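Local structure of acetyl-CoA acetyltransferase (Bacillus anthracis, 3SS6) at residues A[297-302]-A[329-334]. The protein probably catalyses the thiolytic cleavage of acetoacetyl-CoA and, in reverse, the condensation of two acetyl-CoA molecules, as other acetyl-CoA acetyltransferases of the thiolase family do. Numbering follows the deposited sequence.
Sequences AIRKGL and EKELDL. Unlike the reference sequence in segment 329-334: D333 (reference Gly).
R299 makes a salt bridge to the carboxylate of E331 and a weak bond to its backbone carbonyl, while one flat face of its guanidinium rests on the methyl CD2 of L332. The contact joins two helices of the C-terminal thiolase domain, 294-305 and 322-332, the second of which ends here in a Schellman motif. R299 runs extended from CG to NE and crosses the E331 side chain at about a right angle. NH1 of R299 gives a nearly straight hydrogen bond to OE2 of E331 at 2.9 Å, the short leg of a salt bridge. This oxygen is met on its anti side, and although it lies close to the guanidinium plane, the two flat groups stand 84° apart. NH2 of R299 adds two weak bonds, to the same OE2 and, at 3.0 Å, to the carbonyl O of E331. E331 brings its carboxylate round by a bend at chi2 (63°), and its other oxygen, OE1, is hydrogen-bonded to Y170, so the group is held from both oxygens. Next to the salt bridge, the buried L332 sends its two methyls to different partners. CD1 of L332 packs against CD1 of I298 at 3.7 Å, and I298 in turn touches S378 on strand 374-381 and A388 on strand 385-393, so helix 294-305 packs against the sheet at the same residue that meets L332. Just beyond L332 the helix stops: D333, the C-prime residue with positive phi (50°), lets the amide N of L334 turn back to O of E329 at 3.0 Å, with a weaker bond from N of D333 to O of K330. On the R299 side, CD2 of L332 sits over the centre of the guanidinium, 3.7 Å from both NE and CZ.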
ATOM      1  N   ALA A 297      19.988 -22.212 -29.295  1.00 19.20           N
ATOM      2  CA  ALA A 297      20.992 -21.153 -29.178  1.00 16.32           C
ATOM      3  C   ALA A 297      22.389 -21.727 -29.347  1.00 16.99           C
ATOM      4  O   ALA A 297      23.217 -21.179 -30.075  1.00 18.80           O
ATOM      5  CB  ALA A 297      20.870 -20.427 -27.839  1.00 17.36           C
ATOM      6  N   ILE A 298      22.639 -22.853 -28.690  1.00 17.87           N
ATOM      7  CA  ILE A 298      23.945 -23.501 -28.807  1.00 19.21           C
ATOM      8  C   ILE A 298      24.174 -24.023 -30.225  1.00 20.36           C
ATOM      9  O   ILE A 298      25.240 -23.805 -30.804  1.00 22.76           O
ATOM     10  CB  ILE A 298      24.132 -24.599 -27.744  1.00 17.69           C
ATOM     11  CG1 ILE A 298      24.280 -23.950 -26.359  1.00 16.58           C
ATOM     12  CG2 ILE A 298      25.353 -25.480 -28.069  1.00 19.18           C
ATOM     13  CD1 ILE A 298      24.264 -24.939 -25.204  1.00 19.27           C
ATOM     14  N   ARG A 299      23.176 -24.685 -30.802  1.00 17.61           N
ATOM     15  CA  ARG A 299      23.330 -25.207 -32.160  1.00 21.65           C
ATOM     16  C   ARG A 299      23.624 -24.082 -33.142  1.00 25.31           C
ATOM     17  O   ARG A 299      24.527 -24.198 -33.969  1.00 23.32           O
ATOM     18  CB  ARG A 299      22.100 -26.010 -32.588  1.00 23.36           C
ATOM     19  CG  ARG A 299      21.932 -27.303 -31.801  1.00 26.63           C
ATOM     20  CD  ARG A 299      20.779 -28.155 -32.312  1.00 31.91           C
ATOM     21  NE  ARG A 299      20.901 -29.537 -31.849  1.00 34.75           N
ATOM     22  CZ  ARG A 299      19.937 -30.216 -31.231  1.00 36.23           C
ATOM     23  NH1 ARG A 299      18.760 -29.652 -30.997  1.00 34.51           N
ATOM     24  NH2 ARG A 299      20.150 -31.469 -30.853  1.00 37.60           N
ATOM     25  N   LYS A 300      22.868 -22.992 -33.027  1.00 25.27           N
ATOM     26  CA  LYS A 300      23.026 -21.830 -33.903  1.00 26.88           C
ATOM     27  C   LYS A 300      24.434 -21.251 -33.782  1.00 23.31           C
ATOM     28  O   LYS A 300      25.098 -20.957 -34.790  1.00 23.44           O
ATOM     29  CB  LYS A 300      21.980 -20.771 -33.533  1.00 31.43           C
ATOM     30  CG  LYS A 300      21.945 -19.530 -34.411  1.00 36.64           C
ATOM     31  CD  LYS A 300      20.783 -18.630 -33.989  1.00 38.35           C
ATOM     32  CE  LYS A 300      20.686 -17.364 -34.826  1.00 39.29           C
ATOM     33  NZ  LYS A 300      19.509 -16.546 -34.415  1.00 37.52           N
ATOM     34  N   GLY A 301      24.890 -21.106 -32.544  1.00 22.69           N
ATOM     35  CA  GLY A 301      26.202 -20.550 -32.260  1.00 22.96           C
ATOM     36  C   GLY A 301      27.367 -21.409 -32.720  1.00 25.40           C
ATOM     37  O   GLY A 301      28.372 -20.881 -33.195  1.00 26.16           O
ATOM     38  N   LEU A 302      27.247 -22.724 -32.555  1.00 24.68           N
ATOM     39  CA  LEU A 302      28.306 -23.648 -32.974  1.00 25.83           C
ATOM     40  C   LEU A 302      28.518 -23.547 -34.480  1.00 28.70           C
ATOM     41  O   LEU A 302      29.644 -23.627 -34.974  1.00 28.12           O
ATOM     42  CB  LEU A 302      27.961 -25.091 -32.583  1.00 25.41           C
ATOM     43  CG  LEU A 302      28.024 -25.487 -31.102  1.00 25.51           C
ATOM     44  CD1 LEU A 302      27.362 -26.834 -30.893  1.00 27.27           C
ATOM     45  CD2 LEU A 302      29.460 -25.529 -30.585  1.00 25.50           C
ATOM     46  N   GLU A 329      20.185 -31.156 -21.634  1.00 19.05           N
ATOM     47  CA  GLU A 329      21.150 -32.259 -21.676  1.00 21.29           C
ATOM     48  C   GLU A 329      20.715 -33.388 -22.616  1.00 23.75           C
ATOM     49  O   GLU A 329      21.509 -33.895 -23.410  1.00 24.92           O
ATOM     50  CB  GLU A 329      21.397 -32.811 -20.274  1.00 20.05           C
ATOM     51  CG  GLU A 329      22.426 -33.939 -20.245  1.00 21.57           C
ATOM     52  CD  GLU A 329      22.651 -34.479 -18.852  1.00 21.05           C
ATOM     53  OE1 GLU A 329      23.499 -33.916 -18.130  1.00 20.58           O
ATOM     54  OE2 GLU A 329      21.974 -35.468 -18.488  1.00 25.29           O
ATOM     55  N   LYS A 330      19.449 -33.785 -22.519  1.00 20.20           N
ATOM     56  CA  LYS A 330      18.905 -34.830 -23.378  1.00 20.66           C
ATOM     57  C   LYS A 330      18.825 -34.397 -24.835  1.00 22.82           C
ATOM     58  O   LYS A 330      19.169 -35.165 -25.731  1.00 25.78           O
ATOM     59  CB  LYS A 330      17.527 -35.270 -22.875  1.00 23.30           C
ATOM     60  CG  LYS A 330      17.580 -35.953 -21.508  1.00 30.09           C
ATOM     61  CD  LYS A 330      16.192 -36.198 -20.944  1.00 33.44           C
ATOM     62  CE  LYS A 330      16.258 -36.795 -19.547  1.00 34.24           C
ATOM     63  NZ  LYS A 330      16.976 -38.094 -19.530  1.00 36.42           N
ATOM     64  N   GLU A 331      18.389 -33.163 -25.068  1.00 22.10           N
ATOM     65  CA  GLU A 331      18.224 -32.666 -26.431  1.00 21.56           C
ATOM     66  C   GLU A 331      19.556 -32.599 -27.180  1.00 23.85           C
ATOM     67  O   GLU A 331      19.642 -32.990 -28.349  1.00 25.48           O
ATOM     68  CB  GLU A 331      17.540 -31.296 -26.416  1.00 23.19           C
ATOM     69  CG  GLU A 331      17.387 -30.663 -27.790  1.00 23.33           C
ATOM     70  CD  GLU A 331      16.500 -31.462 -28.722  1.00 28.13           C
ATOM     71  OE1 GLU A 331      15.461 -31.994 -28.270  1.00 29.97           O
ATOM     72  OE2 GLU A 331      16.845 -31.564 -29.915  1.00 29.58           O
ATOM     73  N   LEU A 332      20.589 -32.112 -26.500  1.00 23.12           N
ATOM     74  CA  LEU A 332      21.918 -31.953 -27.090  1.00 22.71           C
ATOM     75  C   LEU A 332      22.828 -33.167 -26.882  1.00 26.10           C
ATOM     76  O   LEU A 332      23.934 -33.212 -27.426  1.00 27.20           O
ATOM     77  CB  LEU A 332      22.607 -30.706 -26.520  1.00 19.80           C
ATOM     78  CG  LEU A 332      21.990 -29.335 -26.828  1.00 22.38           C
ATOM     79  CD1 LEU A 332      22.802 -28.246 -26.152  1.00 20.47           C
ATOM     80  CD2 LEU A 332      21.925 -29.089 -28.326  1.00 25.55           C
ATOM     81  N   ASP A 333      22.356 -34.144 -26.106  1.00 24.60           N
ATOM     82  CA  ASP A 333      23.164 -35.298 -25.703  1.00 23.86           C
ATOM     83  C   ASP A 333      24.513 -34.862 -25.130  1.00 26.01           C
ATOM     84  O   ASP A 333      25.566 -35.298 -25.594  1.00 29.33           O
ATOM     85  CB  ASP A 333      23.364 -36.263 -26.877  1.00 28.97           C
ATOM     86  CG  ASP A 333      23.928 -37.609 -26.443  1.00 32.81           C
ATOM     87  OD1 ASP A 333      23.822 -37.959 -25.249  1.00 31.57           O
ATOM     88  OD2 ASP A 333      24.469 -38.326 -27.308  1.00 34.74           O
ATOM     89  N   LEU A 334      24.472 -33.998 -24.121  1.00 23.17           N
ATOM     90  CA  LEU A 334      25.687 -33.471 -23.510  1.00 21.99           C
ATOM     91  C   LEU A 334      26.407 -34.512 -22.660  1.00 24.52           C
ATOM     92  O   LEU A 334      25.782 -35.422 -22.108  1.00 25.54           O
ATOM     93  CB  LEU A 334      25.369 -32.266 -22.621  1.00 22.78           C
ATOM     94  CG  LEU A 334      24.715 -31.058 -23.283  1.00 22.72           C
ATOM     95  CD1 LEU A 334      24.407 -30.018 -22.232  1.00 21.79           C
ATOM     96  CD2 LEU A 334      25.613 -30.485 -24.373  1.00 23.36           C
TER